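Local structure of ribonuclease H (Uncultured organism, 4IBN) at residues V19-E23 and F93-S97; G86-R90 and N137-V141; W107-W111 and E124-W129. The protein probably cleaves RNA endonucleolytically in RNA-DNA hybrids, leaving 5'-phosphomonoester ends and using magnesium as its cofactor. All coordinates share one frame. Residue numbers count along the deposited sequence, not the author numbering.

Overall arrangement
An RNase H fold builds its active site on central parallel strands. Here contact 1 holds the acidic cluster, contact 2 lies farther along the same mixed sheet, and contact 3 packs the helices that follow. The centres of contacts 1 and 2 are about 17 Å apart; strand 90-95 lies between 16-25 and 140-145, and Phe93 of contact 1 packs on Val141 of contact 2. Contact 3 stands off the sheet, where helices 98-113 and 126-136 meet, its centre about 18 Å from that of contact 1 and about 20 Å from that of contact 2. Along the chain, contacts 1 and 2 cross, whereas contact 3 follows contact 1 and is nested inside the loop closed by contact 2.

Contact 1 (V19-E23 and F93-S97); sequences VYADE and FTTDS
Residues 19-23 and 93-95 are extended and run parallel as neighbouring strands, their short axes 4.8 Å apart at closest approach and 29° apart in direction. Phe93 is paired with Val19 (CA-CA 4.8 Å); its t rotamer lays the ring beside the side chains on that face, with CD1 3.6 Å from Val19 CG1 and CZ 3.5 Å from Ala21 CB. Thr94, level with Tyr20, carries the backbone bonding: Thr94 N donates to Val19 O (2.9 Å) and Thr94 O accepts from Ala21 N (3.1 Å). Its side chain shares the other face with the Tyr20 ring, and a water joins Thr94 OG1 (2.8 Å) to Val19 O (3.0 Å). At Thr95 the strand ends in an ST turn, OG1 accepting from Ser97 N (3.0 Å); a second water links Thr95 OG1 (2.7 Å) to Glu23 OE1 (2.6 Å). Asp96 points toward 19-23, placing OD1 2.5 Å from Asp22 OD1 and 2.9 Å from Glu23 OE2. Ser97, the N-cap, caps Ile100 N at the start of helix 98-113. Two carboxylates from within strand 16-25 and one just past strand 90-95, with Asn159 nearby, fit the atypical DEDN active site of this RNase H, expected to hold magnesium.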
ATOM      1  N   VAL A  19      -5.058   3.943  -4.620  1.00 17.20           N
ATOM      2  CA  VAL A  19      -4.852   2.934  -3.626  1.00 16.35           C
ATOM      3  C   VAL A  19      -4.551   3.582  -2.284  1.00 15.76           C
ATOM      4  O   VAL A  19      -3.870   4.526  -2.252  1.00 15.55           O
ATOM      5  CB  VAL A  19      -3.668   2.085  -4.039  1.00 17.32           C
ATOM      6  CG1 VAL A  19      -3.252   1.205  -2.938  1.00 19.12           C
ATOM      7  CG2 VAL A  19      -4.026   1.302  -5.269  1.00 17.37           C
ATOM      8  N   TYR A  20      -5.172   3.070  -1.231  1.00 14.76           N
ATOM      9  CA  TYR A  20      -5.003   3.598   0.095  1.00 16.48           C
ATOM     10  C   TYR A  20      -4.612   2.452   0.988  1.00 15.63           C
ATOM     11  O   TYR A  20      -5.353   1.564   1.137  1.00 16.75           O
ATOM     12  CB  TYR A  20      -6.305   4.244   0.621  1.00 15.42           C
ATOM     13  CG  TYR A  20      -6.770   5.384  -0.236  1.00 16.18           C
ATOM     14  CD1 TYR A  20      -6.353   6.636   0.007  1.00 17.88           C
ATOM     15  CD2 TYR A  20      -7.603   5.173  -1.305  1.00 16.50           C
ATOM     16  CE1 TYR A  20      -6.735   7.654  -0.779  1.00 16.70           C
ATOM     17  CE2 TYR A  20      -7.993   6.181  -2.075  1.00 16.81           C
ATOM     18  CZ  TYR A  20      -7.542   7.434  -1.817  1.00 17.94           C
ATOM     19  OH  TYR A  20      -7.889   8.509  -2.563  1.00 24.41           O
ATOM     20  N   ALA A  21      -3.441   2.549   1.589  1.00 16.05           N
ATOM     21  CA  ALA A  21      -2.861   1.445   2.321  1.00 15.67           C
ATOM     22  C   ALA A  21      -2.520   1.823   3.749  1.00 17.81           C
ATOM     23  O   ALA A  21      -2.271   2.941   4.007  1.00 20.86           O
ATOM     24  CB  ALA A  21      -1.649   0.978   1.618  1.00 17.69           C
ATOM     25  N   ASP A  22      -2.586   0.850   4.651  1.00 18.23           N
ATOM     26  CA  ASP A  22      -2.183   1.032   6.037  1.00 18.56           C
ATOM     27  C   ASP A  22      -1.712  -0.265   6.625  1.00 19.00           C
ATOM     28  O   ASP A  22      -1.880  -1.260   6.062  1.00 17.11           O
ATOM     29  CB  ASP A  22      -3.267   1.621   6.928  1.00 20.52           C
ATOM     30  CG  ASP A  22      -2.719   2.091   8.260  1.00 27.27           C
ATOM     31  OD1 ASP A  22      -1.769   2.790   8.269  1.00 33.72           O
ATOM     32  OD2 ASP A  22      -3.171   1.683   9.297  1.00 40.88           O
ATOM     33  N   GLU A  23      -1.057  -0.168   7.759  1.00 20.66           N
ATOM     34  CA  GLU A  23      -0.590  -1.346   8.455  1.00 20.51           C
ATOM     35  C   GLU A  23      -0.770  -1.163   9.939  1.00 22.35           C
ATOM     36  O   GLU A  23      -0.826  -0.068  10.386  1.00 19.72           O
ATOM     37  CB  GLU A  23       0.864  -1.606   8.152  1.00 20.67           C
ATOM     38  CG  GLU A  23       1.834  -0.515   8.556  1.00 21.25           C
ATOM     39  CD  GLU A  23       1.561   0.792   7.815  1.00 30.20           C
ATOM     40  OE1 GLU A  23       1.488   0.745   6.599  1.00 31.02           O
ATOM     41  OE2 GLU A  23       1.395   1.840   8.432  1.00 36.14           O
ATOM     42  N   PHE A  93      -0.729   6.025  -4.893  1.00 17.07           N
ATOM     43  CA  PHE A  93      -0.647   5.206  -3.699  1.00 13.72           C
ATOM     44  C   PHE A  93      -0.470   6.110  -2.513  1.00 16.62           C
ATOM     45  O   PHE A  93       0.485   6.757  -2.410  1.00 17.03           O
ATOM     46  CB  PHE A  93       0.536   4.221  -3.820  1.00 14.28           C
ATOM     47  CG  PHE A  93       0.598   3.135  -2.758  1.00 16.93           C
ATOM     48  CD1 PHE A  93       0.260   1.854  -3.040  1.00 17.82           C
ATOM     49  CD2 PHE A  93       1.110   3.389  -1.528  1.00 19.35           C
ATOM     50  CE1 PHE A  93       0.353   0.898  -2.130  1.00 16.43           C
ATOM     51  CE2 PHE A  93       1.204   2.428  -0.627  1.00 17.20           C
ATOM     52  CZ  PHE A  93       0.818   1.183  -0.926  1.00 16.48           C
ATOM     53  N   THR A  94      -1.473   6.117  -1.654  1.00 14.62           N
ATOM     54  CA  THR A  94      -1.464   6.936  -0.482  1.00 16.78           C
ATOM     55  C   THR A  94      -1.398   6.115   0.796  1.00 16.66           C
ATOM     56  O   THR A  94      -2.157   5.275   0.998  1.00 18.40           O
ATOM     57  CB  THR A  94      -2.741   7.840  -0.413  1.00 16.60           C
ATOM     58  OG1 THR A  94      -2.838   8.629  -1.585  1.00 18.72           O
ATOM     59  CG2 THR A  94      -2.677   8.727   0.768  1.00 18.70           C
ATOM     60  N   THR A  95      -0.439   6.440   1.638  1.00 16.23           N
ATOM     61  CA  THR A  95      -0.213   5.696   2.847  1.00 17.18           C
ATOM     62  C   THR A  95       0.185   6.593   3.979  1.00 19.58           C
ATOM     63  O   THR A  95       0.638   7.638   3.747  1.00 19.28           O
ATOM     64  CB  THR A  95       0.870   4.666   2.652  1.00 20.72           C
ATOM     65  OG1 THR A  95       1.103   3.992   3.871  1.00 19.85           O
ATOM     66  CG2 THR A  95       2.104   5.290   2.170  1.00 20.84           C
ATOM     67  N   ASP A  96      -0.048   6.134   5.201  1.00 20.28           N
ATOM     68  CA  ASP A  96       0.456   6.768   6.409  1.00 24.43           C
ATOM     69  C   ASP A  96       1.934   6.503   6.666  1.00 22.44           C
ATOM     70  O   ASP A  96       2.507   7.078   7.519  1.00 23.24           O
ATOM     71  CB  ASP A  96      -0.333   6.335   7.648  1.00 25.16           C
ATOM     72  CG  ASP A  96      -0.123   4.880   7.997  1.00 34.47           C
ATOM     73  OD1 ASP A  96       0.050   4.059   7.118  1.00 37.70           O
ATOM     74  OD2 ASP A  96      -0.174   4.529   9.156  1.00 40.10           O
ATOM     75  N   SER A  97       2.524   5.607   5.912  1.00 20.80           N
ATOM     76  CA  SER A  97       3.868   5.233   6.155  1.00 18.94           C
ATOM     77  C   SER A  97       4.866   6.037   5.350  1.00 20.11           C
ATOM     78  O   SER A  97       5.011   5.843   4.197  1.00 20.36           O
ATOM     79  CB  SER A  97       4.039   3.758   5.824  1.00 21.93           C
ATOM     80  OG  SER A  97       5.358   3.349   5.919  1.00 21.01           O
TER
HETATM   81  O   HOH W   1      -4.394   7.241  -3.415  1.00 17.92           O
HETATM   82  O   HOH W   2       0.997   1.323   4.075  1.00 24.54           O

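Contact 2 (G86-R90 and N137-V141); sequences GTRFR and NGHAV
A parallel strand pair has to be started somewhere, and here two loops do it side by side. Gly86, at phi/psi 77/13, turns the chain; a CB there would be jammed against the preceding carbonyl. Thr87 then becomes extended, its CB directed away from 137-141 and its OG1 donating to Arg88 O (2.8 Å). Arg88 (chi1 m, chi2 t, chi3 m) reaches along the opposing loop, with CD 3.3 Å from Gly138 O. Gly138 suits this position, because a CB would come within a tight 3.2 Å of Arg88 CD; the guanidinium itself goes on to a salt bridge with Asp11. Phe89, its CA 5.1 Å from that of His139, is held through both its N and its O: Phe89 N donates to His139 ND1 (3.0 Å), so a side-chain acceptor takes the place of a backbone carbonyl, and Phe89 O accepts from Ala140 N (3.1 Å). ND1 therefore carries no proton, and the m rotamer of His139 brings it within reach, Phe89 N lying near the plane of the imidazole at its edge. At Arg90 true parallel pairing begins, opposite Ala140 (CA-CA 4.8 Å), with Arg90 CA 3.4 Å from Ala140 O in a CA-H...O contact; its guanidinium is bonded to Thr14 O. Asn137, with phi +53°, marks the exit from helix 126-136. The contact thus sits where strand 140-145 joins strand 90-95 at one margin of the sheet, with Phe89 against Ile82 of helix 67-82 and Val17 of strand 16-25, and Val141 against Phe79 of that same helix.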
ATOM      1  N   GLY A  86      -3.376  -8.256 -16.806  1.00 28.12           N
ATOM      2  CA  GLY A  86      -2.982  -8.126 -18.173  1.00 25.81           C
ATOM      3  C   GLY A  86      -2.522  -6.794 -18.639  1.00 24.21           C
ATOM      4  O   GLY A  86      -2.437  -6.570 -19.782  1.00 28.84           O
ATOM      5  N   THR A  87      -2.252  -5.899 -17.730  1.00 23.38           N
ATOM      6  CA  THR A  87      -1.865  -4.567 -18.091  1.00 20.58           C
ATOM      7  C   THR A  87      -1.063  -3.914 -16.970  1.00 20.12           C
ATOM      8  O   THR A  87      -1.242  -4.242 -15.850  1.00 21.24           O
ATOM      9  CB  THR A  87      -3.131  -3.701 -18.385  1.00 21.85           C
ATOM     10  OG1 THR A  87      -2.781  -2.369 -18.723  1.00 21.90           O
ATOM     11  CG2 THR A  87      -4.072  -3.687 -17.228  1.00 24.43           C
ATOM     12  N   ARG A  88      -0.205  -2.981 -17.332  1.00 20.41           N
ATOM     13  CA  ARG A  88       0.351  -2.064 -16.375  1.00 19.23           C
ATOM     14  C   ARG A  88      -0.714  -1.085 -15.961  1.00 19.72           C
ATOM     15  O   ARG A  88      -1.634  -0.898 -16.645  1.00 18.41           O
ATOM     16  CB  ARG A  88       1.556  -1.342 -16.928  1.00 22.49           C
ATOM     17  CG  ARG A  88       2.735  -2.229 -17.177  1.00 28.50           C
ATOM     18  CD  ARG A  88       3.794  -1.496 -17.998  1.00 34.56           C
ATOM     19  NE  ARG A  88       3.412  -1.266 -19.389  1.00 42.77           N
ATOM     20  CZ  ARG A  88       3.116  -0.080 -19.946  1.00 47.51           C
ATOM     21  NH1 ARG A  88       3.128   1.053 -19.252  1.00 40.40           N
ATOM     22  NH2 ARG A  88       2.806  -0.027 -21.234  1.00 47.68           N
ATOM     23  N   PHE A  89      -0.541  -0.482 -14.798  1.00 17.06           N
ATOM     24  CA  PHE A  89      -1.483   0.439 -14.254  1.00 17.70           C
ATOM     25  C   PHE A  89      -0.794   1.752 -13.916  1.00 17.62           C
ATOM     26  O   PHE A  89       0.355   1.779 -13.660  1.00 18.94           O
ATOM     27  CB  PHE A  89      -2.048  -0.082 -12.925  1.00 16.66           C
ATOM     28  CG  PHE A  89      -3.202  -1.024 -13.038  1.00 15.36           C
ATOM     29  CD1 PHE A  89      -4.432  -0.654 -12.634  1.00 17.08           C
ATOM     30  CD2 PHE A  89      -3.041  -2.289 -13.478  1.00 16.69           C
ATOM     31  CE1 PHE A  89      -5.458  -1.505 -12.690  1.00 19.93           C
ATOM     32  CE2 PHE A  89      -4.080  -3.116 -13.541  1.00 20.92           C
ATOM     33  CZ  PHE A  89      -5.272  -2.732 -13.153  1.00 18.51           C
ATOM     34  N   ARG A  90      -1.555   2.828 -13.887  1.00 15.19           N
ATOM     35  CA  ARG A  90      -1.154   4.043 -13.231  1.00 14.96           C
ATOM     36  C   ARG A  90      -1.809   4.050 -11.830  1.00 16.34           C
ATOM     37  O   ARG A  90      -2.920   3.782 -11.723  1.00 17.76           O
ATOM     38  CB  ARG A  90      -1.600   5.244 -14.025  1.00 16.29           C
ATOM     39  CG  ARG A  90      -0.839   5.420 -15.256  1.00 17.38           C
ATOM     40  CD  ARG A  90      -1.419   6.537 -16.133  1.00 17.78           C
ATOM     41  NE  ARG A  90      -2.537   6.027 -16.877  1.00 17.79           N
ATOM     42  CZ  ARG A  90      -3.459   6.773 -17.418  1.00 25.77           C
ATOM     43  NH1 ARG A  90      -3.395   8.058 -17.320  1.00 26.20           N
ATOM     44  NH2 ARG A  90      -4.456   6.217 -18.056  1.00 28.53           N
ATOM     45  N   ASN A 137       7.210  -2.916 -10.278  1.00 21.79           N
ATOM     46  CA  ASN A 137       7.510  -3.232 -11.649  1.00 23.30           C
ATOM     47  C   ASN A 137       7.526  -2.054 -12.619  1.00 21.33           C
ATOM     48  O   ASN A 137       8.196  -1.129 -12.440  1.00 22.25           O
ATOM     49  CB  ASN A 137       6.597  -4.318 -12.153  1.00 26.96           C
ATOM     50  CG  ASN A 137       5.433  -3.793 -12.779  1.00 44.41           C
ATOM     51  OD1 ASN A 137       5.233  -3.920 -13.989  1.00 56.92           O
ATOM     52  ND2 ASN A 137       4.756  -2.950 -12.030  1.00 54.91           N
ATOM     53  N   GLY A 138       6.683  -2.268 -13.611  1.00 19.94           N
ATOM     54  CA  GLY A 138       6.403  -1.359 -14.687  1.00 19.69           C
ATOM     55  C   GLY A 138       5.197  -0.463 -14.483  1.00 18.52           C
ATOM     56  O   GLY A 138       4.841   0.224 -15.344  1.00 21.47           O
ATOM     57  N   HIS A 139       4.549  -0.559 -13.335  1.00 18.55           N
ATOM     58  CA  HIS A 139       3.446   0.293 -13.042  1.00 16.56           C
ATOM     59  C   HIS A 139       3.985   1.666 -12.770  1.00 15.47           C
ATOM     60  O   HIS A 139       5.040   1.794 -12.268  1.00 20.05           O
ATOM     61  CB  HIS A 139       2.679  -0.198 -11.827  1.00 16.17           C
ATOM     62  CG  HIS A 139       2.208  -1.602 -11.950  1.00 17.40           C
ATOM     63  ND1 HIS A 139       1.226  -1.981 -12.824  1.00 19.52           N
ATOM     64  CD2 HIS A 139       2.586  -2.724 -11.315  1.00 15.94           C
ATOM     65  CE1 HIS A 139       1.034  -3.278 -12.729  1.00 21.43           C
ATOM     66  NE2 HIS A 139       1.843  -3.751 -11.817  1.00 17.34           N
ATOM     67  N   ALA A 140       3.221   2.691 -13.084  1.00 16.18           N
ATOM     68  CA  ALA A 140       3.638   4.035 -12.799  1.00 16.00           C
ATOM     69  C   ALA A 140       2.915   4.520 -11.554  1.00 18.12           C
ATOM     70  O   ALA A 140       1.735   4.433 -11.494  1.00 17.95           O
ATOM     71  CB  ALA A 140       3.336   4.904 -13.944  1.00 17.78           C
ATOM     72  N   VAL A 141       3.680   4.994 -10.577  1.00 16.29           N
ATOM     73  CA  VAL A 141       3.172   5.270  -9.259  1.00 14.37           C
ATOM     74  C   VAL A 141       3.494   6.662  -8.767  1.00 16.51           C
ATOM     75  O   VAL A 141       4.571   7.108  -8.908  1.00 18.07           O
ATOM     76  CB  VAL A 141       3.670   4.252  -8.248  1.00 15.28           C
ATOM     77  CG1 VAL A 141       2.916   4.393  -6.929  1.00 16.27           C
ATOM     78  CG2 VAL A 141       3.512   2.856  -8.765  1.00 17.94           C
TER

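Contact 3 (W107-W111 and E124-W129); sequences WVHDW and ENLALW
Interlocking indoles can join two successive helices, as Trp111 and Trp129 do here. In 107-111 the helix is regular (Trp111 N to Trp107 O, 2.9 Å); in 124-129 Asn125, at phi/psi 57/36, occupies the N-cap position and the next helix starts at Leu126. Nearest CA atoms are 7.8 Å apart for Val108 and Trp129, 8.7 Å for Trp111 and Leu126. Trp111 (chi1 m, chi2 -35°) is the main projection, its indole inserted between Leu126 and Trp129. Leu126 CD2 lies over one face, 4.2 Å from the centroid of the Trp111 five-membered ring, as a CH-pi contact. The face of the Trp129 five-membered ring receives the edge of the Trp111 six-membered ring, a T-shaped pair with centroids 4.4 Å apart, planes at 57°, and Trp111 CH2 3.4 Å from Trp129 NE1. Val108 CG1, one turn before Trp111, rests against Trp129 CE3 (3.8 Å). Residues 107-111 and the link after them probably correspond to the substrate-binding basic protrusion of type 1 relatives. The contact is held by aromatic and apolar packing, while the polar groups bond outside the two segments: Trp129 NE1 to Tyr99 OH, and Glu124 OE2, 3.9 Å from Trp111 NE1, to Arg114.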
ATOM      1  N   TRP A 107      15.027   6.314  -0.811  1.00 19.10           N
ATOM      2  CA  TRP A 107      15.961   5.365  -0.259  1.00 19.41           C
ATOM      3  C   TRP A 107      16.324   4.180  -1.167  1.00 19.84           C
ATOM      4  O   TRP A 107      17.417   3.768  -1.146  1.00 21.60           O
ATOM      5  CB  TRP A 107      15.496   4.872   1.100  1.00 20.05           C
ATOM      6  CG  TRP A 107      15.072   5.886   2.073  1.00 24.07           C
ATOM      7  CD1 TRP A 107      15.422   7.167   2.134  1.00 27.06           C
ATOM      8  CD2 TRP A 107      14.210   5.661   3.161  1.00 27.07           C
ATOM      9  NE1 TRP A 107      14.814   7.777   3.186  1.00 32.79           N
ATOM     10  CE2 TRP A 107      14.059   6.851   3.835  1.00 28.23           C
ATOM     11  CE3 TRP A 107      13.553   4.556   3.630  1.00 40.52           C
ATOM     12  CZ2 TRP A 107      13.300   6.962   4.973  1.00 32.50           C
ATOM     13  CZ3 TRP A 107      12.748   4.686   4.761  1.00 32.45           C
ATOM     14  CH2 TRP A 107      12.648   5.872   5.407  1.00 39.56           C
ATOM     15  N   VAL A 108      15.385   3.665  -1.954  1.00 19.09           N
ATOM     16  CA  VAL A 108      15.651   2.505  -2.767  1.00 17.97           C
ATOM     17  C   VAL A 108      16.743   2.849  -3.742  1.00 19.84           C
ATOM     18  O   VAL A 108      17.512   2.056  -4.115  1.00 20.22           O
ATOM     19  CB  VAL A 108      14.447   1.986  -3.543  1.00 18.22           C
ATOM     20  CG1 VAL A 108      13.540   1.266  -2.651  1.00 20.34           C
ATOM     21  CG2 VAL A 108      13.768   3.069  -4.219  1.00 21.61           C
ATOM     22  N   HIS A 109      16.730   4.080  -4.174  1.00 21.56           N
ATOM     23  CA  HIS A 109      17.756   4.541  -5.058  1.00 22.40           C
ATOM     24  C   HIS A 109      19.104   4.525  -4.350  1.00 21.54           C
ATOM     25  O   HIS A 109      20.060   4.187  -4.927  1.00 24.15           O
ATOM     26  CB  HIS A 109      17.418   5.929  -5.618  1.00 22.02           C
ATOM     27  CG  HIS A 109      16.151   5.978  -6.410  1.00 22.23           C
ATOM     28  ND1 HIS A 109      15.995   5.336  -7.607  1.00 23.25           N
ATOM     29  CD2 HIS A 109      14.985   6.605  -6.175  1.00 23.81           C
ATOM     30  CE1 HIS A 109      14.789   5.556  -8.071  1.00 27.66           C
ATOM     31  NE2 HIS A 109      14.149   6.313  -7.212  1.00 26.37           N
ATOM     32  N   ASP A 110      19.157   4.943  -3.108  1.00 22.23           N
ATOM     33  CA  ASP A 110      20.392   4.880  -2.356  1.00 25.68           C
ATOM     34  C   ASP A 110      20.843   3.452  -2.152  1.00 25.84           C
ATOM     35  O   ASP A 110      21.985   3.155  -2.277  1.00 26.85           O
ATOM     36  CB  ASP A 110      20.237   5.515  -0.982  1.00 28.04           C
ATOM     37  CG  ASP A 110      19.998   7.008  -1.035  1.00 34.67           C
ATOM     38  OD1 ASP A 110      20.425   7.641  -1.992  1.00 34.62           O
ATOM     39  OD2 ASP A 110      19.369   7.541  -0.113  1.00 34.91           O
ATOM     40  N   TRP A 111      19.929   2.572  -1.805  1.00 22.24           N
ATOM     41  CA  TRP A 111      20.278   1.203  -1.576  1.00 21.08           C
ATOM     42  C   TRP A 111      20.814   0.534  -2.839  1.00 20.10           C
ATOM     43  O   TRP A 111      21.751  -0.186  -2.791  1.00 24.95           O
ATOM     44  CB  TRP A 111      19.074   0.428  -1.022  1.00 22.99           C
ATOM     45  CG  TRP A 111      18.721   0.846   0.328  1.00 25.92           C
ATOM     46  CD1 TRP A 111      19.558   1.224   1.263  1.00 35.72           C
ATOM     47  CD2 TRP A 111      17.412   0.901   0.919  1.00 26.35           C
ATOM     48  NE1 TRP A 111      18.887   1.546   2.412  1.00 37.62           N
ATOM     49  CE2 TRP A 111      17.555   1.354   2.209  1.00 34.15           C
ATOM     50  CE3 TRP A 111      16.144   0.624   0.469  1.00 26.10           C
ATOM     51  CZ2 TRP A 111      16.463   1.509   3.067  1.00 32.46           C
ATOM     52  CZ3 TRP A 111      15.098   0.822   1.287  1.00 24.17           C
ATOM     53  CH2 TRP A 111      15.249   1.232   2.566  1.00 28.26           C
ATOM     54  N   GLU A 124      17.160  -3.692   7.954  1.00 28.35           N
ATOM     55  CA  GLU A 124      16.583  -2.812   6.981  1.00 25.05           C
ATOM     56  C   GLU A 124      15.457  -3.439   6.121  1.00 24.55           C
ATOM     57  O   GLU A 124      14.990  -2.819   5.252  1.00 24.22           O
ATOM     58  CB  GLU A 124      17.686  -2.317   6.063  1.00 27.73           C
ATOM     59  CG  GLU A 124      18.738  -1.521   6.727  1.00 36.14           C
ATOM     60  CD  GLU A 124      20.088  -1.487   5.967  1.00 43.31           C
ATOM     61  OE1 GLU A 124      20.830  -2.476   5.947  1.00 33.44           O
ATOM     62  OE2 GLU A 124      20.407  -0.419   5.450  1.00 43.19           O
ATOM     63  N   ASN A 125      15.104  -4.677   6.356  1.00 22.22           N
ATOM     64  CA  ASN A 125      14.114  -5.354   5.544  1.00 23.23           C
ATOM     65  C   ASN A 125      14.477  -5.381   4.042  1.00 21.86           C
ATOM     66  O   ASN A 125      13.624  -5.335   3.225  1.00 20.94           O
ATOM     67  CB  ASN A 125      12.754  -4.691   5.665  1.00 21.61           C
ATOM     68  CG  ASN A 125      12.335  -4.437   7.078  1.00 31.19           C
ATOM     69  OD1 ASN A 125      12.179  -3.316   7.470  1.00 38.84           O
ATOM     70  ND2 ASN A 125      12.127  -5.459   7.812  1.00 26.72           N
ATOM     71  N   LEU A 126      15.745  -5.519   3.723  1.00 23.58           N
ATOM     72  CA  LEU A 126      16.178  -5.392   2.360  1.00 21.42           C
ATOM     73  C   LEU A 126      15.531  -6.403   1.417  1.00 19.25           C
ATOM     74  O   LEU A 126      15.277  -6.071   0.300  1.00 23.47           O
ATOM     75  CB  LEU A 126      17.703  -5.455   2.222  1.00 21.72           C
ATOM     76  CG  LEU A 126      18.505  -4.303   2.802  1.00 24.85           C
ATOM     77  CD1 LEU A 126      19.975  -4.459   2.557  1.00 29.54           C
ATOM     78  CD2 LEU A 126      18.028  -2.936   2.414  1.00 27.64           C
ATOM     79  N   ALA A 127      15.328  -7.631   1.850  1.00 19.26           N
ATOM     80  CA  ALA A 127      14.708  -8.602   0.975  1.00 18.97           C
ATOM     81  C   ALA A 127      13.292  -8.204   0.592  1.00 19.54           C
ATOM     82  O   ALA A 127      12.910  -8.345  -0.522  1.00 19.93           O
ATOM     83  CB  ALA A 127      14.717  -9.954   1.586  1.00 22.16           C
ATOM     84  N   LEU A 128      12.537  -7.731   1.562  1.00 17.53           N
ATOM     85  CA  LEU A 128      11.209  -7.255   1.300  1.00 19.33           C
ATOM     86  C   LEU A 128      11.178  -6.027   0.420  1.00 17.50           C
ATOM     87  O   LEU A 128      10.344  -5.907  -0.378  1.00 20.05           O
ATOM     88  CB  LEU A 128      10.432  -7.001   2.574  1.00 20.39           C
ATOM     89  CG  LEU A 128       9.539  -8.033   3.207  1.00 30.99           C
ATOM     90  CD1 LEU A 128       8.693  -7.308   4.193  1.00 25.52           C
ATOM     91  CD2 LEU A 128       8.673  -8.734   2.273  1.00 22.24           C
ATOM     92  N   TRP A 129      12.110  -5.128   0.595  1.00 18.99           N
ATOM     93  CA  TRP A 129      12.176  -3.968  -0.252  1.00 18.69           C
ATOM     94  C   TRP A 129      12.385  -4.402  -1.689  1.00 19.27           C
ATOM     95  O   TRP A 129      11.798  -3.879  -2.564  1.00 19.52           O
ATOM     96  CB  TRP A 129      13.304  -3.040   0.158  1.00 19.35           C
ATOM     97  CG  TRP A 129      12.924  -2.067   1.188  1.00 18.97           C
ATOM     98  CD1 TRP A 129      13.331  -2.046   2.475  1.00 18.11           C
ATOM     99  CD2 TRP A 129      12.069  -0.956   1.028  1.00 17.16           C
ATOM    100  NE1 TRP A 129      12.797  -0.997   3.120  1.00 17.60           N
ATOM    101  CE2 TRP A 129      12.004  -0.308   2.256  1.00 16.31           C
ATOM    102  CE3 TRP A 129      11.387  -0.413  -0.044  1.00 19.53           C
ATOM    103  CZ2 TRP A 129      11.257   0.816   2.445  1.00 18.58           C
ATOM    104  CZ3 TRP A 129      10.639   0.690   0.166  1.00 18.34           C
ATOM    105  CH2 TRP A 129      10.586   1.298   1.391  1.00 19.80           C
TER